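Local coordinates for polymerase X (Deinococcus radiodurans, PDB 2W9M), which probably extends DNA chains from deoxyribonucleoside triphosphates with magnesium as cofactor, and carries a zinc-binding PHP domain beside its polymerase region, at residues 12-17 and 73-77; 297-303 and 312-318; 448-452 and 559-563; 456-462 and 492-498. All blocks are in the same frame, centred on the assembly; numbering follows the deposited sequence.

Contact 1: 12-17 and 73-77; sequences RLVHAL and LSDFA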
loop_
_atom_site.group_PDB
_atom_site.type_symbol
_atom_site.label_atom_id
_atom_site.label_comp_id
_atom_site.label_asym_id
_atom_site.label_seq_id
_atom_site.Cartn_x
_atom_site.Cartn_y
_atom_site.Cartn_z
ATOM N N ARG A 12 34.015 -0.136 6.217
ATOM C CA ARG A 12 32.597 -0.466 6.132
ATOM C C ARG A 12 31.754 0.444 7.031
ATOM O O ARG A 12 30.622 0.793 6.691
ATOM C CB ARG A 12 32.357 -1.933 6.501
ATOM C CG ARG A 12 31.033 -2.457 5.996
ATOM C CD ARG A 12 30.371 -3.411 6.972
ATOM N NE ARG A 12 28.961 -3.570 6.632
ATOM C CZ ARG A 12 28.521 -4.327 5.633
ATOM N NH1 ARG A 12 29.382 -5.003 4.884
ATOM N NH2 ARG A 12 27.220 -4.410 5.382
ATOM N N LEU A 13 32.312 0.814 8.180
ATOM C CA LEU A 13 31.664 1.745 9.098
ATOM C C LEU A 13 31.533 3.121 8.447
ATOM O O LEU A 13 30.503 3.789 8.572
ATOM C CB LEU A 13 32.467 1.864 10.399
ATOM C CG LEU A 13 32.913 0.572 11.089
ATOM C CD1 LEU A 13 33.725 0.878 12.342
ATOM C CD2 LEU A 13 31.721 -0.310 11.424
ATOM N N VAL A 14 32.582 3.543 7.751
ATOM C CA VAL A 14 32.554 4.823 7.061
ATOM C C VAL A 14 31.422 4.854 6.038
ATOM O O VAL A 14 30.794 5.890 5.827
ATOM C CB VAL A 14 33.890 5.123 6.358
ATOM C CG1 VAL A 14 33.853 6.500 5.724
ATOM C CG2 VAL A 14 35.037 5.031 7.342
ATOM N N HIS A 15 31.159 3.709 5.413
ATOM C CA HIS A 15 30.141 3.618 4.368
ATOM C C HIS A 15 28.724 3.704 4.939
ATOM O O HIS A 15 27.857 4.373 4.378
ATOM C CB HIS A 15 30.303 2.321 3.576
ATOM C CG HIS A 15 29.808 2.414 2.168
ATOM N ND1 HIS A 15 28.622 3.031 1.834
ATOM C CD2 HIS A 15 30.338 1.966 1.005
ATOM C CE1 HIS A 15 28.445 2.964 0.528
ATOM N NE2 HIS A 15 29.471 2.321 0.001
ATOM N N ALA A 16 28.492 3.014 6.048
ATOM C CA ALA A 16 27.206 3.081 6.733
ATOM C C ALA A 16 26.939 4.499 7.223
ATOM O O ALA A 16 25.832 5.012 7.078
ATOM C CB ALA A 16 27.166 2.099 7.895
ATOM N N LEU A 17 27.959 5.129 7.801
ATOM C CA LEU A 17 27.844 6.513 8.260
ATOM C C LEU A 17 27.540 7.447 7.098
ATOM O O LEU A 17 26.760 8.385 7.238
ATOM C CB LEU A 17 29.123 6.963 8.975
ATOM C CG LEU A 17 29.412 6.318 10.334
ATOM C CD1 LEU A 17 30.772 6.740 10.868
ATOM C CD2 LEU A 17 28.315 6.656 11.329
ATOM N N LEU A 73 28.334 2.589 16.547
ATOM C CA LEU A 73 29.442 1.920 15.872
ATOM C C LEU A 73 29.878 0.673 16.634
ATOM O O LEU A 73 30.007 -0.406 16.055
ATOM C CB LEU A 73 30.623 2.875 15.677
ATOM C CG LEU A 73 30.454 3.952 14.600
ATOM C CD1 LEU A 73 31.678 4.859 14.534
ATOM C CD2 LEU A 73 30.174 3.327 13.238
ATOM N N SER A 74 30.098 0.821 17.936
ATOM C CA SER A 74 30.430 -0.324 18.772
ATOM C C SER A 74 29.394 -1.431 18.604
ATOM O O SER A 74 29.743 -2.610 18.519
ATOM C CB SER A 74 30.567 0.091 20.242
ATOM O OG SER A 74 29.834 1.273 20.515
ATOM N N ASP A 75 28.121 -1.048 18.542
ATOM C CA ASP A 75 27.044 -2.010 18.314
ATOM C C ASP A 75 27.078 -2.568 16.897
ATOM O O ASP A 75 26.674 -3.707 16.663
ATOM C CB ASP A 75 25.673 -1.391 18.604
ATOM C CG ASP A 75 25.075 -1.885 19.909
ATOM O OD1 ASP A 75 25.552 -2.920 20.423
ATOM O OD2 ASP A 75 24.124 -1.248 20.413
ATOM N N PHE A 76 27.555 -1.763 15.954
ATOM C CA PHE A 76 27.691 -2.216 14.577
ATOM C C PHE A 76 28.836 -3.222 14.493
ATOM O O PHE A 76 28.730 -4.250 13.819
ATOM C CB PHE A 76 27.905 -1.030 13.630
ATOM C CG PHE A 76 27.946 -1.411 12.176
ATOM C CD1 PHE A 76 27.445 -2.630 11.748
ATOM C CD2 PHE A 76 28.461 -0.539 11.233
ATOM C CE1 PHE A 76 27.479 -2.982 10.412
ATOM C CE2 PHE A 76 28.496 -0.882 9.896
ATOM C CZ PHE A 76 28.004 -2.105 9.485
ATOM N N ALA A 77 29.923 -2.929 15.201
ATOM C CA ALA A 77 31.032 -3.865 15.321
ATOM C C ALA A 77 30.539 -5.164 15.954
ATOM O O ALA A 77 30.793 -6.255 15.439
ATOM C CB ALA A 77 32.147 -3.257 16.154
#
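R12 starts the contact at the ring edge of F76, where helix 10-26 packs on helix 67-79 within the helix-hairpin-helix region at the N-terminal end of this family X polymerase. The axes of the two short segments come no closer than 11.2 Å, a spacing that leaves the meeting to side chains rather than backbone. Their directions make an angle of 126°, so the segments run neither parallel nor fully antiparallel. With CG of R12 anti to the backbone N (chi1 -161°) and the chain bent at chi2, about the CB-CG bond, NE is brought 3.3 Å from F76 CZ. Guanidinium and ring planes stand 71° apart and NE lies near the ring plane, evidence for an edge contact and against a flat cation-pi stack.

One residue on, L13 enters between the two partners on the other helix. Its CD2 comes in obliquely, 3.3 Å from F76 CD2, while its CB lies 3.9 Å from L73 CD2; the L13 and F76 side chains run alongside one another, pointing opposite ways. A16 then points its methyl at the second helix, with CB 3.8 Å from F76 CE2. The pairing of A16 with the phenyl is completed by F82, whose ring also meets that of F76, and F59 touches both L13 and L73. Last comes L17, which also packs on Y37 and L44 of helix 34-45, and crosses L73 at about a right angle with its CD1 4.2 Å from L73 CD2.

Contact 2: 297-303 and 312-318; sequences PFRPAEY and WQTLPDP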
loop_
_atom_site.group_PDB
_atom_site.type_symbol
_atom_site.label_atom_id
_atom_site.label_comp_id
_atom_site.label_asym_id
_atom_site.label_seq_id
_atom_site.Cartn_x
_atom_site.Cartn_y
_atom_site.Cartn_z
ATOM N N PRO A 297 -26.215 -20.123 -7.571
ATOM C CA PRO A 297 -26.256 -18.687 -7.269
ATOM C C PRO A 297 -24.982 -18.009 -7.758
ATOM O O PRO A 297 -23.896 -18.560 -7.583
ATOM C CB PRO A 297 -26.300 -18.661 -5.739
ATOM C CG PRO A 297 -25.689 -19.982 -5.333
ATOM C CD PRO A 297 -26.237 -20.935 -6.343
ATOM N N PHE A 298 -25.110 -16.836 -8.368
ATOM C CA PHE A 298 -23.943 -16.123 -8.867
ATOM C C PHE A 298 -23.018 -15.766 -7.717
ATOM O O PHE A 298 -23.459 -15.220 -6.705
ATOM C CB PHE A 298 -24.349 -14.855 -9.621
ATOM C CG PHE A 298 -23.207 -14.179 -10.323
ATOM C CD1 PHE A 298 -22.927 -14.459 -11.649
ATOM C CD2 PHE A 298 -22.410 -13.266 -9.657
ATOM C CE1 PHE A 298 -21.873 -13.841 -12.303
ATOM C CE2 PHE A 298 -21.356 -12.640 -10.305
ATOM C CZ PHE A 298 -21.086 -12.931 -11.627
ATOM N N ARG A 299 -21.737 -16.086 -7.877
ATOM C CA ARG A 299 -20.733 -15.818 -6.851
ATOM C C ARG A 299 -19.757 -14.749 -7.337
ATOM O O ARG A 299 -18.916 -15.013 -8.202
ATOM C CB ARG A 299 -19.988 -17.106 -6.488
ATOM C CG ARG A 299 -18.933 -16.963 -5.404
ATOM C CD ARG A 299 -18.423 -18.335 -4.970
ATOM N NE ARG A 299 -17.358 -18.254 -3.973
ATOM C CZ ARG A 299 -16.748 -19.312 -3.441
ATOM N NH1 ARG A 299 -17.097 -20.536 -3.811
ATOM N NH2 ARG A 299 -15.787 -19.149 -2.542
ATOM N N PRO A 300 -19.872 -13.531 -6.782
ATOM C CA PRO A 300 -19.077 -12.369 -7.204
ATOM C C PRO A 300 -17.576 -12.633 -7.099
ATOM O O PRO A 300 -17.140 -13.297 -6.158
ATOM C CB PRO A 300 -19.492 -11.279 -6.209
ATOM C CG PRO A 300 -20.825 -11.713 -5.694
ATOM C CD PRO A 300 -20.775 -13.208 -5.664
ATOM N N ALA A 301 -16.801 -12.114 -8.049
ATOM C CA ALA A 301 -15.357 -12.337 -8.074
ATOM C C ALA A 301 -14.683 -11.936 -6.764
ATOM O O ALA A 301 -13.630 -12.469 -6.415
ATOM C CB ALA A 301 -14.720 -11.599 -9.249
ATOM N N GLU A 302 -15.293 -10.996 -6.047
ATOM C CA GLU A 302 -14.757 -10.550 -4.765
ATOM C C GLU A 302 -14.755 -11.673 -3.735
ATOM O O GLU A 302 -13.953 -11.660 -2.801
ATOM C CB GLU A 302 -15.562 -9.372 -4.209
ATOM C CG GLU A 302 -15.560 -8.125 -5.069
ATOM C CD GLU A 302 -16.829 -7.975 -5.886
ATOM O OE1 GLU A 302 -17.350 -8.999 -6.377
ATOM O OE2 GLU A 302 -17.305 -6.828 -6.033
ATOM N N TYR A 303 -15.660 -12.637 -3.905
ATOM C CA TYR A 303 -15.861 -13.693 -2.911
ATOM C C TYR A 303 -15.356 -15.069 -3.343
ATOM O O TYR A 303 -15.815 -16.087 -2.825
ATOM C CB TYR A 303 -17.341 -13.800 -2.542
ATOM C CG TYR A 303 -17.940 -12.535 -1.972
ATOM C CD1 TYR A 303 -19.268 -12.201 -2.215
ATOM C CD2 TYR A 303 -17.180 -11.673 -1.194
ATOM C CE1 TYR A 303 -19.820 -11.046 -1.691
ATOM C CE2 TYR A 303 -17.723 -10.512 -0.667
ATOM C CZ TYR A 303 -19.039 -10.204 -0.919
ATOM O OH TYR A 303 -19.574 -9.052 -0.395
ATOM N N TRP A 312 -19.562 -16.782 2.002
ATOM C CA TRP A 312 -19.873 -15.751 1.008
ATOM C C TRP A 312 -21.346 -15.383 0.776
ATOM O O TRP A 312 -21.623 -14.298 0.259
ATOM C CB TRP A 312 -19.154 -16.029 -0.321
ATOM C CG TRP A 312 -19.836 -17.011 -1.212
ATOM C CD1 TRP A 312 -19.588 -18.349 -1.300
ATOM C CD2 TRP A 312 -20.869 -16.730 -2.161
ATOM N NE1 TRP A 312 -20.408 -18.922 -2.240
ATOM C CE2 TRP A 312 -21.208 -17.949 -2.783
ATOM C CE3 TRP A 312 -21.549 -15.568 -2.539
ATOM C CZ2 TRP A 312 -22.193 -18.041 -3.764
ATOM C CZ3 TRP A 312 -22.525 -15.657 -3.514
ATOM C CH2 TRP A 312 -22.838 -16.887 -4.116
ATOM N N GLN A 313 -22.283 -16.256 1.150
ATOM C CA GLN A 313 -23.713 -15.963 0.974
ATOM C C GLN A 313 -24.275 -15.151 2.145
ATOM O O GLN A 313 -25.425 -14.705 2.125
ATOM C CB GLN A 313 -24.510 -17.249 0.765
ATOM C CG GLN A 313 -23.908 -18.157 -0.292
ATOM C CD GLN A 313 -24.931 -19.062 -0.947
ATOM O OE1 GLN A 313 -26.072 -18.660 -1.184
ATOM N NE2 GLN A 313 -24.522 -20.289 -1.258
ATOM N N THR A 314 -23.437 -14.960 3.158
ATOM C CA THR A 314 -23.748 -14.124 4.309
ATOM C C THR A 314 -23.392 -12.664 4.027
ATOM O O THR A 314 -23.918 -11.747 4.658
ATOM C CB THR A 314 -22.950 -14.603 5.536
ATOM O OG1 THR A 314 -23.558 -15.788 6.063
ATOM C CG2 THR A 314 -22.913 -13.539 6.613
ATOM N N LEU A 315 -22.502 -12.458 3.062
ATOM C CA LEU A 315 -21.959 -11.134 2.774
ATOM C C LEU A 315 -22.841 -10.325 1.827
ATOM O O LEU A 315 -23.628 -10.891 1.061
ATOM C CB LEU A 315 -20.548 -11.266 2.198
ATOM C CG LEU A 315 -19.595 -12.095 3.057
ATOM C CD1 LEU A 315 -18.270 -12.290 2.347
ATOM C CD2 LEU A 315 -19.396 -11.439 4.413
ATOM N N PRO A 316 -22.704 -8.990 1.874
ATOM C CA PRO A 316 -23.523 -8.055 1.092
ATOM C C PRO A 316 -23.401 -8.259 -0.413
ATOM O O PRO A 316 -22.396 -8.781 -0.901
ATOM C CB PRO A 316 -22.951 -6.685 1.474
ATOM C CG PRO A 316 -22.304 -6.895 2.789
ATOM C CD PRO A 316 -21.753 -8.283 2.749
ATOM N N ASP A 317 -24.438 -7.847 -1.136
ATOM C CA ASP A 317 -24.408 -7.811 -2.590
ATOM C C ASP A 317 -23.341 -6.804 -2.999
ATOM O O ASP A 317 -23.173 -5.776 -2.347
ATOM C CB ASP A 317 -25.787 -7.396 -3.125
ATOM C CG ASP A 317 -25.847 -7.343 -4.642
ATOM O OD1 ASP A 317 -25.202 -6.453 -5.239
ATOM O OD2 ASP A 317 -26.566 -8.174 -5.238
ATOM N N PRO A 318 -22.601 -7.105 -4.072
ATOM C CA PRO A 318 -21.532 -6.217 -4.536
ATOM C C PRO A 318 -21.970 -4.755 -4.628
ATOM O O PRO A 318 -21.182 -3.861 -4.314
ATOM C CB PRO A 318 -21.214 -6.768 -5.925
ATOM C CG PRO A 318 -21.520 -8.218 -5.814
ATOM C CD PRO A 318 -22.703 -8.323 -4.892
#
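W312 and R299 lie one upon the other as two flat groups: the guanidinium is stacked on the indole with centres 4.2 Å apart and planes only 8° from parallel. CG of R299 stands over the middle of that indole face, and R299 CD lies 3.6 Å from the centroid of the five-membered ring. Over the opposite face of W312 comes CG of its own neighbour, Q313. The Y303 ring carries L315 CD1 over one face, 3.9 Å from its centroid and displaced toward the rim, while P316 O sits at its edge, where Y303 OH donates a 2.9 Å hydrogen bond to it.

The R299 chain is extended from CG to NE, with CG anti to the backbone N (chi1 -179°), and this straight run lays it along the whole indole. Beyond the stack, NE and NH2 both bond to Y303 O in the guanidinium plane, and NH2 also forms a salt bridge with D309. A leucine here is likely to leave W312 without its flat partner, Y303 O without these two donors and D309 without its countercharge.

Both segments belong to the loop joining helix 287-293 to strand 329-333, the first strand of the parallel sheet of the PHP domain; residues 297-303 fall in the polymerase beta thumb region. At the six-membered end of the indole, on the same side as R299, P300 CD comes in obliquely, 3.7 Å from W312 CZ3. P300 CG meets P318 CG at 3.6 Å, their rings crossing at about a right angle, and close by E302 OE2 is salt-bridged to R534 of helix 526-535.

Contact 3: 448-452 and 559-563; sequences HPLVT and QRAAR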
loop_
_atom_site.group_PDB
_atom_site.type_symbol
_atom_site.label_atom_id
_atom_site.label_comp_id
_atom_site.label_asym_id
_atom_site.label_seq_id
_atom_site.Cartn_x
_atom_site.Cartn_y
_atom_site.Cartn_z
ATOM N N HIS A 448 -5.763 4.556 24.507
ATOM C CA HIS A 448 -5.615 5.965 24.863
ATOM C C HIS A 448 -6.944 6.683 24.637
ATOM O O HIS A 448 -7.679 6.352 23.714
ATOM C CB HIS A 448 -4.500 6.596 24.025
ATOM C CG HIS A 448 -4.063 7.949 24.498
ATOM N ND1 HIS A 448 -4.805 9.093 24.280
ATOM C CD2 HIS A 448 -2.942 8.348 25.145
ATOM C CE1 HIS A 448 -4.167 10.131 24.790
ATOM N NE2 HIS A 448 -3.034 9.706 25.319
ATOM N N PRO A 449 -7.267 7.655 25.495
ATOM C CA PRO A 449 -8.534 8.393 25.388
ATOM C C PRO A 449 -8.652 9.232 24.111
ATOM O O PRO A 449 -9.767 9.473 23.653
ATOM C CB PRO A 449 -8.508 9.321 26.612
ATOM C CG PRO A 449 -7.538 8.707 27.549
ATOM C CD PRO A 449 -6.513 8.015 26.706
ATOM N N LEU A 450 -7.528 9.669 23.551
ATOM C CA LEU A 450 -7.555 10.596 22.421
ATOM C C LEU A 450 -7.319 9.941 21.052
ATOM O O LEU A 450 -7.551 10.559 20.015
ATOM C CB LEU A 450 -6.550 11.732 22.647
ATOM C CG LEU A 450 -6.847 12.673 23.819
ATOM C CD1 LEU A 450 -5.883 13.853 23.824
ATOM C CD2 LEU A 450 -8.280 13.162 23.750
ATOM N N VAL A 451 -6.865 8.694 21.051
ATOM C CA VAL A 451 -6.580 7.983 19.809
ATOM C C VAL A 451 -7.848 7.726 19.014
ATOM O O VAL A 451 -8.847 7.288 19.572
ATOM C CB VAL A 451 -5.908 6.630 20.092
ATOM C CG1 VAL A 451 -5.754 5.832 18.811
ATOM C CG2 VAL A 451 -4.561 6.847 20.754
ATOM N N THR A 452 -7.812 7.984 17.710
ATOM C CA THR A 452 -8.980 7.712 16.880
ATOM C C THR A 452 -8.792 6.552 15.897
ATOM O O THR A 452 -9.715 5.769 15.686
ATOM C CB THR A 452 -9.501 8.977 16.166
ATOM O OG1 THR A 452 -9.898 8.649 14.832
ATOM C CG2 THR A 452 -8.438 10.025 16.109
ATOM N N GLN A 559 -16.946 9.478 19.768
ATOM C CA GLN A 559 -15.985 8.427 20.086
ATOM C C GLN A 559 -15.234 8.728 21.384
ATOM O O GLN A 559 -15.019 7.839 22.209
ATOM C CB GLN A 559 -14.988 8.263 18.933
ATOM C CG GLN A 559 -13.883 7.254 19.182
ATOM C CD GLN A 559 -12.779 7.335 18.141
ATOM O OE1 GLN A 559 -12.179 8.391 17.939
ATOM N NE2 GLN A 559 -12.506 6.217 17.475
ATOM N N ARG A 560 -14.825 9.982 21.560
ATOM C CA ARG A 560 -14.072 10.374 22.748
ATOM C C ARG A 560 -14.979 10.542 23.961
ATOM O O ARG A 560 -14.544 10.362 25.099
ATOM C CB ARG A 560 -13.280 11.658 22.492
ATOM C CG ARG A 560 -12.177 11.495 21.462
ATOM C CD ARG A 560 -11.436 12.797 21.196
ATOM N NE ARG A 560 -10.331 12.602 20.263
ATOM C CZ ARG A 560 -9.375 13.495 20.033
ATOM N NH1 ARG A 560 -9.383 14.659 20.672
ATOM N NH2 ARG A 560 -8.406 13.222 19.166
ATOM N N ALA A 561 -16.241 10.886 23.710
ATOM C CA ALA A 561 -17.230 11.050 24.772
ATOM C C ALA A 561 -17.641 9.700 25.344
ATOM O O ALA A 561 -18.003 9.595 26.515
ATOM C CB ALA A 561 -18.449 11.797 24.252
ATOM N N ALA A 562 -17.575 8.666 24.512
ATOM C CA ALA A 562 -18.001 7.331 24.916
ATOM C C ALA A 562 -17.039 6.647 25.888
ATOM O O ALA A 562 -17.341 5.573 26.403
ATOM C CB ALA A 562 -18.230 6.454 23.694
ATOM N N ARG A 563 -15.886 7.257 26.138
ATOM C CA ARG A 563 -14.925 6.668 27.066
ATOM C C ARG A 563 -14.639 7.537 28.292
ATOM O O ARG A 563 -15.192 8.629 28.441
ATOM C CB ARG A 563 -13.629 6.258 26.343
ATOM C CG ARG A 563 -13.201 7.146 25.177
ATOM C CD ARG A 563 -12.470 6.330 24.094
ATOM N NE ARG A 563 -11.578 7.160 23.291
ATOM C CZ ARG A 563 -11.029 6.806 22.131
ATOM N NH1 ARG A 563 -11.272 5.624 21.589
ATOM N NH2 ARG A 563 -10.232 7.653 21.503
#
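R563 grips P449 O side-on, with NE at 3.0 Å and NH2 at 2.9 Å from that single oxygen. Both donors approach from the same face, well above the carbonyl plane, so neither lies on a lone pair. NH2 is also directed at V451 O, but the modelled spacing is too short to be trusted in detail. L450 CD2 lies over one face of the R560 guanidinium, 3.6 Å from R560 NH1. Q559 lays OE1 3.3 Å from T452 CB, and its NE2 makes a weak bond to T452 O, having a stronger partner in G483 O.

Second-shell groups set these in place. CG of Q559, anti to the backbone N (chi1 176°), lies over one face of the R563 guanidinium, whose NH1 bonds to N482 O. H448 ND1 accepts from L450 N at 2.9 Å, which helps hold the shape of the loop that presents the carbonyls, and H448 NE2 bonds to D414. A methionine in place of R563 would probably leave P449 O and N482 O without these donors and hold the residues after the helix less firmly.

The contact thus fastens the C-terminal end of helix 549-561 to the loop between helix 435-446 and strand 453-454, where the T452 backbone hydrogen-bonds with V423 of strand 422-426 and V485 of strand 485-489.

Contact 4: 456-462 and 492-498; sequences HATGRLL and AARLDLD. With ZN (zinc ion), chain E.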
loop_
_atom_site.group_PDB
_atom_site.type_symbol
_atom_site.label_atom_id
_atom_site.label_comp_id
_atom_site.label_asym_id
_atom_site.label_seq_id
_atom_site.Cartn_x
_atom_site.Cartn_y
_atom_site.Cartn_z
ATOM N N HIS A 456 -1.811 1.024 9.999
ATOM C CA HIS A 456 -1.307 -0.284 9.545
ATOM C C HIS A 456 -0.933 -1.257 10.668
ATOM O O HIS A 456 0.245 -1.447 10.968
ATOM C CB HIS A 456 -0.119 -0.093 8.598
ATOM C CG HIS A 456 0.851 0.943 9.058
ATOM N ND1 HIS A 456 1.754 0.720 10.071
ATOM C CD2 HIS A 456 1.055 2.220 8.647
ATOM C CE1 HIS A 456 2.477 1.811 10.267
ATOM N NE2 HIS A 456 2.069 2.734 9.413
ATOM N N ALA A 457 -1.944 -1.886 11.262
ATOM C CA ALA A 457 -1.779 -2.679 12.486
ATOM C C ALA A 457 -0.507 -3.530 12.589
ATOM O O ALA A 457 0.143 -3.560 13.637
ATOM C CB ALA A 457 -3.010 -3.554 12.716
ATOM N N THR A 458 -0.156 -4.212 11.506
ATOM C CA THR A 458 0.843 -5.276 11.560
ATOM C C THR A 458 2.268 -4.863 11.183
ATOM O O THR A 458 3.231 -5.554 11.522
ATOM C CB THR A 458 0.388 -6.465 10.693
ATOM O OG1 THR A 458 -0.499 -7.290 11.463
ATOM C CG2 THR A 458 1.571 -7.286 10.226
ATOM N N GLY A 459 2.403 -3.738 10.489
ATOM C CA GLY A 459 3.710 -3.247 10.094
ATOM C C GLY A 459 4.308 -4.006 8.921
ATOM O O GLY A 459 5.445 -3.757 8.520
ATOM N N ARG A 460 3.540 -4.940 8.375
ATOM C CA ARG A 460 3.976 -5.732 7.230
ATOM C C ARG A 460 4.294 -4.862 6.009
ATOM O O ARG A 460 3.665 -3.828 5.798
ATOM C CB ARG A 460 2.887 -6.746 6.870
ATOM C CG ARG A 460 2.645 -6.870 5.385
ATOM C CD ARG A 460 1.161 -6.875 5.060
ATOM N NE ARG A 460 0.634 -8.227 4.917
ATOM C CZ ARG A 460 -0.489 -8.519 4.269
ATOM N NH1 ARG A 460 -1.199 -7.551 3.705
ATOM N NH2 ARG A 460 -0.897 -9.777 4.180
ATOM N N LEU A 461 5.272 -5.286 5.211
ATOM C CA LEU A 461 5.532 -4.677 3.907
ATOM C C LEU A 461 5.636 -5.750 2.826
ATOM O O LEU A 461 6.638 -6.451 2.742
ATOM C CB LEU A 461 6.814 -3.843 3.932
ATOM C CG LEU A 461 6.745 -2.518 4.692
ATOM C CD1 LEU A 461 8.037 -1.740 4.507
ATOM C CD2 LEU A 461 5.549 -1.696 4.234
ATOM N N LEU A 462 4.602 -5.872 2.000
ATOM C CA LEU A 462 4.560 -6.911 0.973
ATOM C C LEU A 462 5.848 -6.992 0.144
ATOM O O LEU A 462 6.300 -5.992 -0.410
ATOM C CB LEU A 462 3.360 -6.716 0.040
ATOM C CG LEU A 462 1.976 -7.183 0.496
ATOM C CD1 LEU A 462 2.113 -8.149 1.655
ATOM C CD2 LEU A 462 1.082 -6.022 0.885
ATOM N N ALA A 492 -0.301 -0.037 -1.676
ATOM C CA ALA A 492 -0.145 -1.377 -2.257
ATOM C C ALA A 492 0.930 -2.241 -1.594
ATOM O O ALA A 492 0.910 -3.466 -1.722
ATOM C CB ALA A 492 0.109 -1.281 -3.759
ATOM N N ALA A 493 1.868 -1.614 -0.893
ATOM C CA ALA A 493 2.920 -2.369 -0.220
ATOM C C ALA A 493 2.516 -2.743 1.195
ATOM O O ALA A 493 3.240 -3.461 1.886
ATOM C CB ALA A 493 4.215 -1.593 -0.205
ATOM N N ARG A 494 1.359 -2.265 1.629
ATOM C CA ARG A 494 0.884 -2.585 2.969
ATOM C C ARG A 494 -0.371 -3.456 2.954
ATOM O O ARG A 494 -0.336 -4.602 3.409
ATOM C CB ARG A 494 0.659 -1.312 3.779
ATOM C CG ARG A 494 1.947 -0.573 4.105
ATOM C CD ARG A 494 1.667 0.667 4.936
ATOM N NE ARG A 494 2.867 1.466 5.158
ATOM C CZ ARG A 494 3.803 1.178 6.057
ATOM N NH1 ARG A 494 3.692 0.096 6.816
ATOM N NH2 ARG A 494 4.857 1.970 6.192
ATOM N N LEU A 495 -1.467 -2.913 2.424
ATOM C CA LEU A 495 -2.746 -3.619 2.397
ATOM C C LEU A 495 -2.974 -4.309 3.739
ATOM O O LEU A 495 -3.132 -5.527 3.824
ATOM C CB LEU A 495 -2.783 -4.610 1.235
ATOM C CG LEU A 495 -2.497 -3.936 -0.113
ATOM C CD1 LEU A 495 -2.687 -4.897 -1.267
ATOM C CD2 LEU A 495 -3.380 -2.722 -0.287
ATOM N N ASP A 496 -3.000 -3.494 4.785
ATOM C CA ASP A 496 -2.940 -3.961 6.158
ATOM C C ASP A 496 -3.646 -2.894 6.978
ATOM O O ASP A 496 -3.285 -1.725 6.873
ATOM C CB ASP A 496 -1.465 -4.070 6.556
ATOM C CG ASP A 496 -1.259 -4.284 8.042
ATOM O OD1 ASP A 496 -0.171 -3.915 8.538
ATOM O OD2 ASP A 496 -2.168 -4.821 8.712
ATOM N N LEU A 497 -4.644 -3.246 7.790
ATOM C CA LEU A 497 -5.085 -4.609 8.121
ATOM C C LEU A 497 -5.422 -5.546 6.955
ATOM O O LEU A 497 -6.103 -5.158 6.005
ATOM C CB LEU A 497 -6.314 -4.500 9.027
ATOM C CG LEU A 497 -6.835 -5.751 9.725
ATOM C CD1 LEU A 497 -5.844 -6.213 10.790
ATOM C CD2 LEU A 497 -8.209 -5.475 10.338
ATOM N N ASP A 498 -4.953 -6.788 7.048
ATOM C CA ASP A 498 -5.232 -7.800 6.032
ATOM C C ASP A 498 -6.736 -8.011 5.889
ATOM O O ASP A 498 -7.464 -7.967 6.881
ATOM C CB ASP A 498 -4.553 -9.122 6.398
ATOM C CG ASP A 498 -4.554 -10.115 5.250
ATOM O OD1 ASP A 498 -5.062 -11.236 5.446
ATOM O OD2 ASP A 498 -4.056 -9.776 4.152
HETATM ZN ZN ZN E . 2.965 4.965 9.026
#
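H456 is a ligand of one of the three zinc ions of the PHP domain, and R494 stacks on its ring. H456 NE2 binds the zinc ion at 2.4 Å, with E401 and H428 as the other protein ligands. The R494 guanidinium lies flat on the imidazole, planes 16° apart, its NH1 3.7 Å above the centre of the ring. L461 CD2 covers the opposite face of that guanidinium, also at 3.7 Å from NH1, so the group is held between a metal ligand and a methyl. CG of H456 sits between the backbone N and the carbonyl carbon (chi1 43°), which turns the ring toward the metal.

These loops follow strands 453-454 and 485-489 of the distorted (beta/alpha)7 barrel of the PHP fold, in which metal ligands gather at the C-terminal ends of the strands. Residues H456 to G459 form a type I turn. D496 braces it: OD1 accepts from T458 N at 3.0 Å through its syn lone pair, and more weakly from G459 N. L495 and D496 form a G1 bulge opposite N489.

Further along, R460 NH1 donates to R494 O at 3.1 Å (166° at the hydrogen), in the plane of that carbonyl. R460 NH2 forms a salt bridge to D498 OD2 at 3.2 Å, met from above the carboxylate plane; D498 OD1 pairs with R500. P94 of helix 94-99 touches L461, A493 and R494, and L462 N bonds to A493 O at 2.8 Å.

Contacts 1 and 4 are buried, contacts 2 and 3 only partly so. Contact 1 joins two helices mainly by apolar packing, with one arginine at a ring edge, and without a hydrogen bond between its segments. The other three rest on arginines, used differently: on an indole in contact 2, on loop carbonyls in contact 3, and on a metal-bound histidine in contact 4. Contacts 3 and 4 share the PHP sheet and flank strand 453-454, contact 4 nested in the chain loop that contact 3 closes, with centres 24 Å apart. The centre of contact 4 lies about 7 Å from the chain centre, whereas contacts 1 and 2 lie on opposite sides of it, 55 Å apart between centres.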